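Local coordinates for possible substrate binding protein of ABC transporter system (Rhodopseudomonas palustris, PDB 3N0X) that probably binds branched-chain amino acids or related small ligands as the substrate-binding component of an ABC transport system, at residues Y34-K37 with G38-L42; G123-S126 with S127-A130; L192-A195 with L196-K199. All blocks are in the same frame, centred on the assembly; numbering follows the deposited sequence. Where two conformers were deposited one is given.

How the interactions relate
All three interactions are local, each made within one unbroken run of chain at a helix end, and none touches another. Interaction 2 is buried, its centre about 6 Å from that of the chain. Interaction 1, a surface contact, and interaction 3, partly buried, have centres about 26 and 31 Å out, on opposite sides of the chain's centre. Interaction 1 ends helix 18-35 ahead of edge strand 41-42; its bonds are uncharged, backbone to backbone and threonine hydroxyl to backbone. Interaction 2 starts helix 126-137 with a capping box and an arginine-aspartate pair. Interaction 3 closes helix 186-196 before strand 202-207, combining buried leucine and phenylalanine with a surface lysine-aspartate pair and waters.

Interaction 1 (Y34-K37 with G38-L42); sequences YATK and GTMTL
Hydrogen bonding between T36 and residues T39 and M40 carries this contact. The carbonyl oxygen of T36 takes two donors from T39. T39 OG1 gives its proton to T36 O at 2.9 Å, in the carbonyl plane on a lone pair. T39 N reaches T36 O over 3.0 Å by a nearly straight bond (166°), but from well above that plane, so the two donors use different directions. The T36 hydroxyl works the other way across the turn, with OG1 accepting from M40 N at 2.9 Å and also bonding to L32 O one helical turn back. With chi1 at 66°, T36 OG1 sits between its own backbone N and carbonyl carbon, which sets it facing M40 N.

The T39 N to T36 O bond closes a type I' turn from T36 to T39, and the bond from T39 OG1 reinforces it. A Schellman motif ends helix 18-35 at the same place: K37, its C-prime residue with phi 52°, bonds through its N to Y34 O. G38 also has positive phi, and a CB on it would clash with K37 O. T39 then forms an ST turn, its OG1 accepting from T41 N at 3.1 Å.

Van der Waals contact is modest. T36 CG2 lies 3.5 Å from T41 O and its side chain touches I47 of strand 45-53. Selenomethionine M40 points its CB away, and its side chain packs on M29 and L32 of the helix.

Interaction 2 (G123-S126 with S127-A130); sequences GRNS and SQDA
D129 is gripped side-on by R124, whose NE and NH2 both reach OD2, at 3.0 and 3.1 Å, in a salt bridge. NH2 uses the syn lone pair of D129 OD2; NE comes to the same side but 29° out of the carboxylate plane. A longer, weak bond runs from R124 NE to D129 OD1. The flat groups are turned 58° apart, and the two short bonds converge on one oxygen. That oxygen, D129 OD2, also accepts from a water at 2.6 Å. R124 NH1 bonds a glycerol, probably from the crystallisation liquor.

At S126 the backbone does the work: A130 N donates to S126 O at 3.1 Å, an i to i+4 helical bond.

Q128 carries its amide back across N125 at about a right angle. Its OE1 accepts from N125 N at 2.9 Å, in the carbonyl plane, while NE2 bonds A335 O. N125 CG lies between its backbone N and carbonyl carbon (chi1 65°), which turns OD1 to Q128 N; the bond, 2.8 Å from Q128 N to N125 OD1, runs nearly along the C=O axis. Each residue thus satisfies the other's backbone N-H, the reciprocal pattern of a capping box, with N125 as the N-cap of helix 126-137.

Interaction 3 (L192-A195 with L196-K199); sequences LFDA and LKDK
K197 stands with CG between its backbone N and carbonyl carbon (chi1 66°), and beyond CG its chain is fully extended; D194 has CG beside its own backbone N, anti to the carbonyl carbon (chi1 -69°). Together these torsions lay the two side chains alongside each other, pointing the same way, three residues apart at the end of helix 186-196. K197 NZ donates to D194 OD1 at 3.0 Å as a salt bridge, arriving from above the carboxylate plane, 53° out of it. D194 OD1 is also bonded by Q190 NE2 from the preceding helical turn. The lysine's chain contributes too, K197 CE lying 3.4 Å from D194 OD1. Putting an alanine here would probably leave D194 OD1 without its lysine partner, though still bonded by Q190 NE2, and strip the methylenes from beside it.

The backbone evidence is that of a helix running out. F193 O accepts twice: K197 N comes at 2.8 Å almost straight down the carbonyl, whereas L196 N, at 3.1 Å, stands above the carbonyl plane. The L196 N bond to L192 O is weak. A type I turn from L196 to K199 follows, leading toward strand 202-207 of the parallel four-stranded sheet. On the inner side L192 and L196 pack against strands 142-149, 171-178 and 202-207 of that sheet, a helix laid on a sheet as in periplasmic binding proteins, and the F193 ring meets that of Y227.

The outer side is wet. One water donates to D194 O and accepts from D198 N, and another donates to A195 O at 2.7 Å. Late helical carbonyls thus find donors in water where the backbone pattern stops, while the aspartate's charge is met by a lysine and an amide sharing one oxygen.

Interaction 1 (Y34-K37 with G38-L42)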
ATOM      1  N   TYR A  34      16.941   6.358  11.866  1.00 13.07           N
ATOM      2  CA  TYR A  34      16.711   5.277  12.842  1.00 12.63           C
ATOM      3  C   TYR A  34      17.750   4.168  12.662  1.00 13.20           C
ATOM      4  O   TYR A  34      18.361   3.698  13.649  1.00 14.54           O
ATOM      5  CB  TYR A  34      15.292   4.716  12.698  1.00 13.79           C
ATOM      6  CG  TYR A  34      14.988   3.606  13.673  1.00 14.82           C
ATOM      7  CD1 TYR A  34      15.223   2.277  13.345  1.00 15.00           C
ATOM      8  CD2 TYR A  34      14.426   3.901  14.902  1.00 16.63           C
ATOM      9  CE1 TYR A  34      14.956   1.255  14.286  1.00 17.25           C
ATOM     10  CE2 TYR A  34      14.131   2.929  15.802  1.00 15.87           C
ATOM     11  CZ  TYR A  34      14.413   1.621  15.519  1.00 18.16           C
ATOM     12  OH  TYR A  34      14.090   0.696  16.492  1.00 21.27           O
ATOM     13  N   ALA A  35      17.938   3.725  11.416  1.00 12.76           N
ATOM     14  CA  ALA A  35      18.781   2.543  11.107  1.00 14.29           C
ATOM     15  C   ALA A  35      20.211   2.773  11.481  1.00 16.33           C
ATOM     16  O   ALA A  35      20.910   1.812  11.797  1.00 19.75           O
ATOM     17  CB  ALA A  35      18.690   2.205   9.632  1.00 15.37           C
ATOM     18  N   THR A  36      20.660   4.025  11.432  1.00 14.13           N
ATOM     19  CA  THR A  36      22.060   4.385  11.651  1.00 14.92           C
ATOM     20  C   THR A  36      22.293   5.076  12.979  1.00 16.52           C
ATOM     21  O   THR A  36      23.392   5.609  13.227  1.00 18.20           O
ATOM     22  CB  THR A  36      22.577   5.300  10.505  1.00 13.92           C
ATOM     23  OG1 THR A  36      21.899   6.579  10.507  1.00 15.96           O
ATOM     24  CG2 THR A  36      22.423   4.614   9.150  1.00 15.37           C
ATOM     25  N   LYS A  37      21.274   5.082  13.858  1.00 17.47           N
ATOM     26  CA  LYS A  37      21.353   5.754  15.160  1.00 18.43           C
ATOM     27  C   LYS A  37      21.792   7.198  15.011  1.00 17.70           C
ATOM     28  O   LYS A  37      22.573   7.723  15.836  1.00 19.13           O
ATOM     29  CB  LYS A  37      22.282   5.034  16.129  1.00 18.73           C
ATOM     30  CG  LYS A  37      21.802   3.661  16.498  1.00 26.06           C
ATOM     31  CD  LYS A  37      22.753   3.017  17.506  1.00 32.17           C
ATOM     32  CE  LYS A  37      22.425   1.550  17.731  1.00 38.00           C
ATOM     33  NZ  LYS A  37      21.224   1.397  18.555  1.00 39.53           N
ATOM     34  N   GLY A  38      21.286   7.835  13.941  1.00 17.84           N
ATOM     35  CA  GLY A  38      21.561   9.223  13.619  1.00 19.51           C
ATOM     36  C   GLY A  38      22.891   9.537  12.961  1.00 20.32           C
ATOM     37  O   GLY A  38      23.164  10.712  12.709  1.00 24.85           O
ATOM     38  N   THR A  39      23.747   8.550  12.733  1.00 18.59           N
ATOM     39  CA  THR A  39      25.065   8.805  12.152  1.00 18.49           C
ATOM     40  C   THR A  39      25.039   9.007  10.641  1.00 18.91           C
ATOM     41  O   THR A  39      25.969   9.591  10.077  1.00 19.95           O
ATOM     42  CB  THR A  39      26.077   7.680  12.440  1.00 19.47           C
ATOM     43  OG1 THR A  39      25.745   6.495  11.705  1.00 20.12           O
ATOM     44  CG2 THR A  39      26.203   7.414  13.999  1.00 22.01           C
HETATM   45  N   MSE A  40      23.990   8.511   9.983  1.00 18.03           N
HETATM   46  CA  MSE A  40      23.948   8.479   8.515  1.00 19.83           C
HETATM   47  C   MSE A  40      25.199   7.820   7.896  1.00 20.54           C
HETATM   48  O   MSE A  40      25.642   8.191   6.817  1.00 20.43           O
HETATM   49  CB  MSE A  40      23.659   9.883   7.929  1.00 20.36           C
HETATM   50  CG  MSE A  40      22.285  10.432   8.263  1.00 20.80           C
HETATM   51 SE   MSE A  40      20.815   9.350   7.532  0.75 23.74          SE
HETATM   52  CE  MSE A  40      20.978   9.810   5.690  1.00 24.92           C
ATOM     53  N   THR A  41      25.784   6.866   8.611  1.00 20.65           N
ATOM     54  CA  THR A  41      26.881   6.058   8.088  0.50 22.58           C
ATOM     55  C   THR A  41      26.549   4.611   8.340  1.00 23.44           C
ATOM     56  O   THR A  41      25.931   4.282   9.350  1.00 22.13           O
ATOM     57  CB  THR A  41      28.248   6.332   8.746  0.50 24.13           C
ATOM     58  OG1 THR A  41      28.233   5.880  10.109  0.50 27.64           O
ATOM     59  CG2 THR A  41      28.587   7.823   8.682  0.50 24.57           C
ATOM     60  N   LEU A  42      26.980   3.758   7.412  1.00 23.89           N
ATOM     61  CA  LEU A  42      26.741   2.327   7.455  1.00 25.74           C
ATOM     62  C   LEU A  42      28.027   1.613   7.070  1.00 26.89           C
ATOM     63  O   LEU A  42      28.490   1.754   5.932  1.00 27.41           O
ATOM     64  CB  LEU A  42      25.631   1.937   6.459  1.00 25.72           C
ATOM     65  CG  LEU A  42      25.254   0.451   6.441  1.00 27.40           C
ATOM     66  CD1 LEU A  42      24.627   0.020   7.777  1.00 28.59           C
ATOM     67  CD2 LEU A  42      24.279   0.210   5.271  1.00 26.61           C
TER

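Interaction 2 (G123-S126 with S127-A130)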
ATOM      1  N   GLY A 123       6.379  -1.267  -1.053  1.00 14.22           N
ATOM      2  CA  GLY A 123       4.984  -0.856  -1.023  1.00 15.45           C
ATOM      3  C   GLY A 123       4.094  -2.079  -1.099  1.00 15.70           C
ATOM      4  O   GLY A 123       4.481  -3.119  -1.648  1.00 16.30           O
ATOM      5  N   ARG A 124       2.916  -2.018  -0.493  1.00 13.59           N
ATOM      6  CA  ARG A 124       1.970  -3.112  -0.725  1.00 14.02           C
ATOM      7  C   ARG A 124       1.439  -2.990  -2.147  1.00 13.58           C
ATOM      8  O   ARG A 124       1.386  -1.917  -2.723  1.00 14.79           O
ATOM      9  CB  ARG A 124       0.848  -3.182   0.317  1.00 15.57           C
ATOM     10  CG  ARG A 124      -0.423  -2.413   0.024  1.00 15.30           C
ATOM     11  CD  ARG A 124      -0.207  -0.908  -0.029  1.00 14.38           C
ATOM     12  NE  ARG A 124      -1.454  -0.188  -0.225  1.00 13.36           N
ATOM     13  CZ  ARG A 124      -1.587   1.107  -0.498  1.00 15.07           C
ATOM     14  NH1 ARG A 124      -0.539   1.944  -0.525  1.00 15.62           N
ATOM     15  NH2 ARG A 124      -2.809   1.592  -0.738  1.00 16.69           N
ATOM     16  N   ASN A 125       1.035  -4.109  -2.710  1.00 14.05           N
ATOM     17  CA  ASN A 125       0.382  -4.094  -4.010  1.00 13.80           C
ATOM     18  C   ASN A 125      -1.136  -4.142  -3.871  1.00 12.71           C
ATOM     19  O   ASN A 125      -1.673  -4.391  -2.788  1.00 12.92           O
ATOM     20  CB  ASN A 125       0.940  -5.169  -4.978  1.00 13.30           C
ATOM     21  CG  ASN A 125       0.681  -6.584  -4.552  1.00 16.07           C
ATOM     22  OD1 ASN A 125      -0.388  -6.920  -4.043  1.00 15.79           O
ATOM     23  ND2 ASN A 125       1.670  -7.459  -4.767  1.00 18.01           N
ATOM     24  N   SER A 126      -1.841  -3.828  -4.971  1.00 14.16           N
ATOM     25  CA  SER A 126      -3.303  -3.745  -4.929  0.50 13.63           C
ATOM     26  C   SER A 126      -3.946  -5.098  -4.585  1.00 13.40           C
ATOM     27  O   SER A 126      -4.989  -5.144  -3.939  1.00 14.55           O
ATOM     28  CB  SER A 126      -3.828  -3.193  -6.246  0.50 15.67           C
ATOM     29  OG  SER A 126      -3.490  -1.824  -6.357  0.50 17.95           O
ATOM     30  N   SER A 127      -3.315  -6.193  -4.980  1.00 14.08           N
ATOM     31  CA  SER A 127      -3.777  -7.520  -4.527  1.00 16.13           C
ATOM     32  C   SER A 127      -3.707  -7.685  -3.009  1.00 14.86           C
ATOM     33  O   SER A 127      -4.651  -8.237  -2.411  1.00 14.36           O
ATOM     34  CB  SER A 127      -3.068  -8.674  -5.239  1.00 16.79           C
ATOM     35  OG  SER A 127      -3.560  -8.783  -6.569  1.00 20.50           O
ATOM     36  N   GLN A 128      -2.626  -7.225  -2.366  1.00 12.87           N
ATOM     37  CA  GLN A 128      -2.551  -7.246  -0.903  1.00 13.00           C
ATOM     38  C   GLN A 128      -3.715  -6.445  -0.279  1.00 11.77           C
ATOM     39  O   GLN A 128      -4.339  -6.901   0.691  1.00 12.75           O
ATOM     40  CB  GLN A 128      -1.189  -6.779  -0.403  1.00 13.01           C
ATOM     41  CG  GLN A 128      -0.089  -7.895  -0.574  1.00 13.37           C
ATOM     42  CD  GLN A 128       1.315  -7.334  -0.366  1.00 13.96           C
ATOM     43  OE1 GLN A 128       1.674  -6.319  -0.972  1.00 13.58           O
ATOM     44  NE2 GLN A 128       2.101  -7.996   0.452  1.00 13.92           N
ATOM     45  N   ASP A 129      -4.019  -5.271  -0.844  1.00 11.53           N
ATOM     46  CA  ASP A 129      -5.166  -4.515  -0.336  1.00 12.11           C
ATOM     47  C   ASP A 129      -6.472  -5.362  -0.395  1.00 12.60           C
ATOM     48  O   ASP A 129      -7.163  -5.565   0.591  1.00 14.28           O
ATOM     49  CB  ASP A 129      -5.312  -3.193  -1.080  1.00 14.72           C
ATOM     50  CG  ASP A 129      -4.369  -2.107  -0.551  1.00 17.05           C
ATOM     51  OD1 ASP A 129      -3.956  -2.193   0.625  1.00 16.26           O
ATOM     52  OD2 ASP A 129      -4.132  -1.131  -1.293  1.00 19.69           O
ATOM     53  N   ALA A 130      -6.765  -5.920  -1.568  1.00 12.85           N
ATOM     54  CA  ALA A 130      -8.008  -6.613  -1.760  1.00 13.58           C
ATOM     55  C   ALA A 130      -8.087  -7.889  -0.938  1.00 12.56           C
ATOM     56  O   ALA A 130      -9.099  -8.175  -0.316  1.00 13.48           O
ATOM     57  CB  ALA A 130      -8.198  -6.903  -3.288  1.00 13.98           C
TER
HETATM   58  O   HOH W   1      -4.882  -0.766  -3.801  1.00 25.27           O

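Interaction 3 (L192-A195 with L196-K199)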
ATOM      1  N   LEU A 192     -27.854  -4.121  -5.212  1.00 15.32           N
ATOM      2  CA  LEU A 192     -27.044  -4.681  -4.129  1.00 13.60           C
ATOM      3  C   LEU A 192     -27.897  -5.019  -2.921  1.00 14.89           C
ATOM      4  O   LEU A 192     -27.778  -6.103  -2.337  1.00 15.97           O
ATOM      5  CB  LEU A 192     -25.913  -3.706  -3.757  1.00 14.00           C
ATOM      6  CG  LEU A 192     -24.827  -3.496  -4.816  1.00 13.32           C
ATOM      7  CD1 LEU A 192     -24.061  -2.225  -4.506  1.00 15.11           C
ATOM      8  CD2 LEU A 192     -23.868  -4.693  -4.888  1.00 15.99           C
ATOM      9  N   PHE A 193     -28.774  -4.102  -2.545  1.00 15.18           N
ATOM     10  CA  PHE A 193     -29.661  -4.362  -1.404  1.00 16.49           C
ATOM     11  C   PHE A 193     -30.568  -5.550  -1.698  1.00 17.41           C
ATOM     12  O   PHE A 193     -30.741  -6.438  -0.842  1.00 17.30           O
ATOM     13  CB  PHE A 193     -30.549  -3.158  -1.086  1.00 17.67           C
ATOM     14  CG  PHE A 193     -29.820  -1.933  -0.663  1.00 17.55           C
ATOM     15  CD1 PHE A 193     -28.522  -1.956  -0.221  1.00 16.08           C
ATOM     16  CD2 PHE A 193     -30.479  -0.714  -0.679  1.00 19.04           C
ATOM     17  CE1 PHE A 193     -27.880  -0.811   0.176  1.00 20.00           C
ATOM     18  CE2 PHE A 193     -29.824   0.441  -0.277  1.00 22.38           C
ATOM     19  CZ  PHE A 193     -28.538   0.393   0.156  1.00 23.24           C
ATOM     20  N   ASP A 194     -31.145  -5.587  -2.904  1.00 18.39           N
ATOM     21  CA  ASP A 194     -32.040  -6.703  -3.262  1.00 19.18           C
ATOM     22  C   ASP A 194     -31.322  -8.056  -3.290  1.00 18.68           C
ATOM     23  O   ASP A 194     -31.909  -9.087  -2.911  1.00 19.67           O
ATOM     24  CB  ASP A 194     -32.767  -6.450  -4.579  1.00 20.65           C
ATOM     25  CG  ASP A 194     -33.800  -5.334  -4.462  1.00 24.96           C
ATOM     26  OD1 ASP A 194     -34.141  -4.884  -3.326  1.00 26.08           O
ATOM     27  OD2 ASP A 194     -34.263  -4.878  -5.527  1.00 29.39           O
ATOM     28  N   ALA A 195     -30.044  -8.051  -3.670  1.00 17.41           N
ATOM     29  CA  ALA A 195     -29.220  -9.251  -3.663  1.00 16.56           C
ATOM     30  C   ALA A 195     -28.880  -9.809  -2.268  1.00 17.46           C
ATOM     31  O   ALA A 195     -28.454 -10.960  -2.146  1.00 19.91           O
ATOM     32  CB  ALA A 195     -27.900  -9.000  -4.428  1.00 18.35           C
ATOM     33  N   LEU A 196     -28.988  -8.975  -1.237  1.00 13.91           N
ATOM     34  CA  LEU A 196     -28.641  -9.368   0.100  1.00 14.49           C
ATOM     35  C   LEU A 196     -29.789  -9.423   1.121  1.00 15.70           C
ATOM     36  O   LEU A 196     -29.655 -10.111   2.130  1.00 16.44           O
ATOM     37  CB  LEU A 196     -27.583  -8.415   0.625  1.00 13.66           C
ATOM     38  CG  LEU A 196     -26.219  -8.453  -0.017  1.00 12.75           C
ATOM     39  CD1 LEU A 196     -25.382  -7.261   0.598  1.00 15.53           C
ATOM     40  CD2 LEU A 196     -25.486  -9.800   0.153  1.00 16.13           C
ATOM     41  N   LYS A 197     -30.843  -8.641   0.909  1.00 15.46           N
ATOM     42  CA  LYS A 197     -31.814  -8.394   1.959  1.00 16.43           C
ATOM     43  C   LYS A 197     -32.515  -9.620   2.537  1.00 19.51           C
ATOM     44  O   LYS A 197     -32.981  -9.563   3.673  1.00 20.31           O
ATOM     45  CB  LYS A 197     -32.861  -7.376   1.524  1.00 16.37           C
ATOM     46  CG  LYS A 197     -33.768  -7.850   0.390  1.00 16.33           C
ATOM     47  CD  LYS A 197     -34.678  -6.736   0.008  1.00 23.15           C
ATOM     48  CE  LYS A 197     -35.501  -7.099  -1.201  1.00 24.45           C
ATOM     49  NZ  LYS A 197     -36.345  -5.888  -1.587  1.00 28.96           N
ATOM     50  N   ASP A 198     -32.616 -10.693   1.761  1.00 17.49           N
ATOM     51  CA  ASP A 198     -33.310 -11.887   2.236  1.00 17.91           C
ATOM     52  C   ASP A 198     -32.367 -12.968   2.755  1.00 17.16           C
ATOM     53  O   ASP A 198     -32.836 -14.029   3.159  1.00 20.67           O
ATOM     54  CB  ASP A 198     -34.217 -12.447   1.146  1.00 19.34           C
ATOM     55  CG  ASP A 198     -35.399 -11.544   0.846  1.00 23.03           C
ATOM     56  OD1 ASP A 198     -35.905 -10.842   1.766  1.00 22.43           O
ATOM     57  OD2 ASP A 198     -35.849 -11.533  -0.329  1.00 27.36           O
ATOM     58  N   LYS A 199     -31.068 -12.684   2.821  1.00 16.44           N
ATOM     59  CA  LYS A 199     -30.100 -13.680   3.253  1.00 18.04           C
ATOM     60  C   LYS A 199     -30.111 -13.775   4.771  1.00 19.02           C
ATOM     61  O   LYS A 199     -30.322 -12.762   5.480  1.00 18.81           O
ATOM     62  CB  LYS A 199     -28.681 -13.270   2.821  1.00 17.92           C
ATOM     63  CG  LYS A 199     -28.448 -13.091   1.325  1.00 22.67           C
ATOM     64  CD  LYS A 199     -28.495 -14.354   0.522  1.00 26.90           C
ATOM     65  CE  LYS A 199     -28.337 -14.022  -0.978  1.00 28.48           C
ATOM     66  NZ  LYS A 199     -28.611 -15.181  -1.869  1.00 28.81           N
TER
HETATM   67  O   HOH W   2     -31.598 -11.214  -0.913  1.00 21.40           O
HETATM   68  O   HOH W   3     -34.497  -9.777  -2.844  1.00 42.53           O
HETATM   69  O   HOH W   4     -28.517 -12.718  -4.160  1.00 29.81           O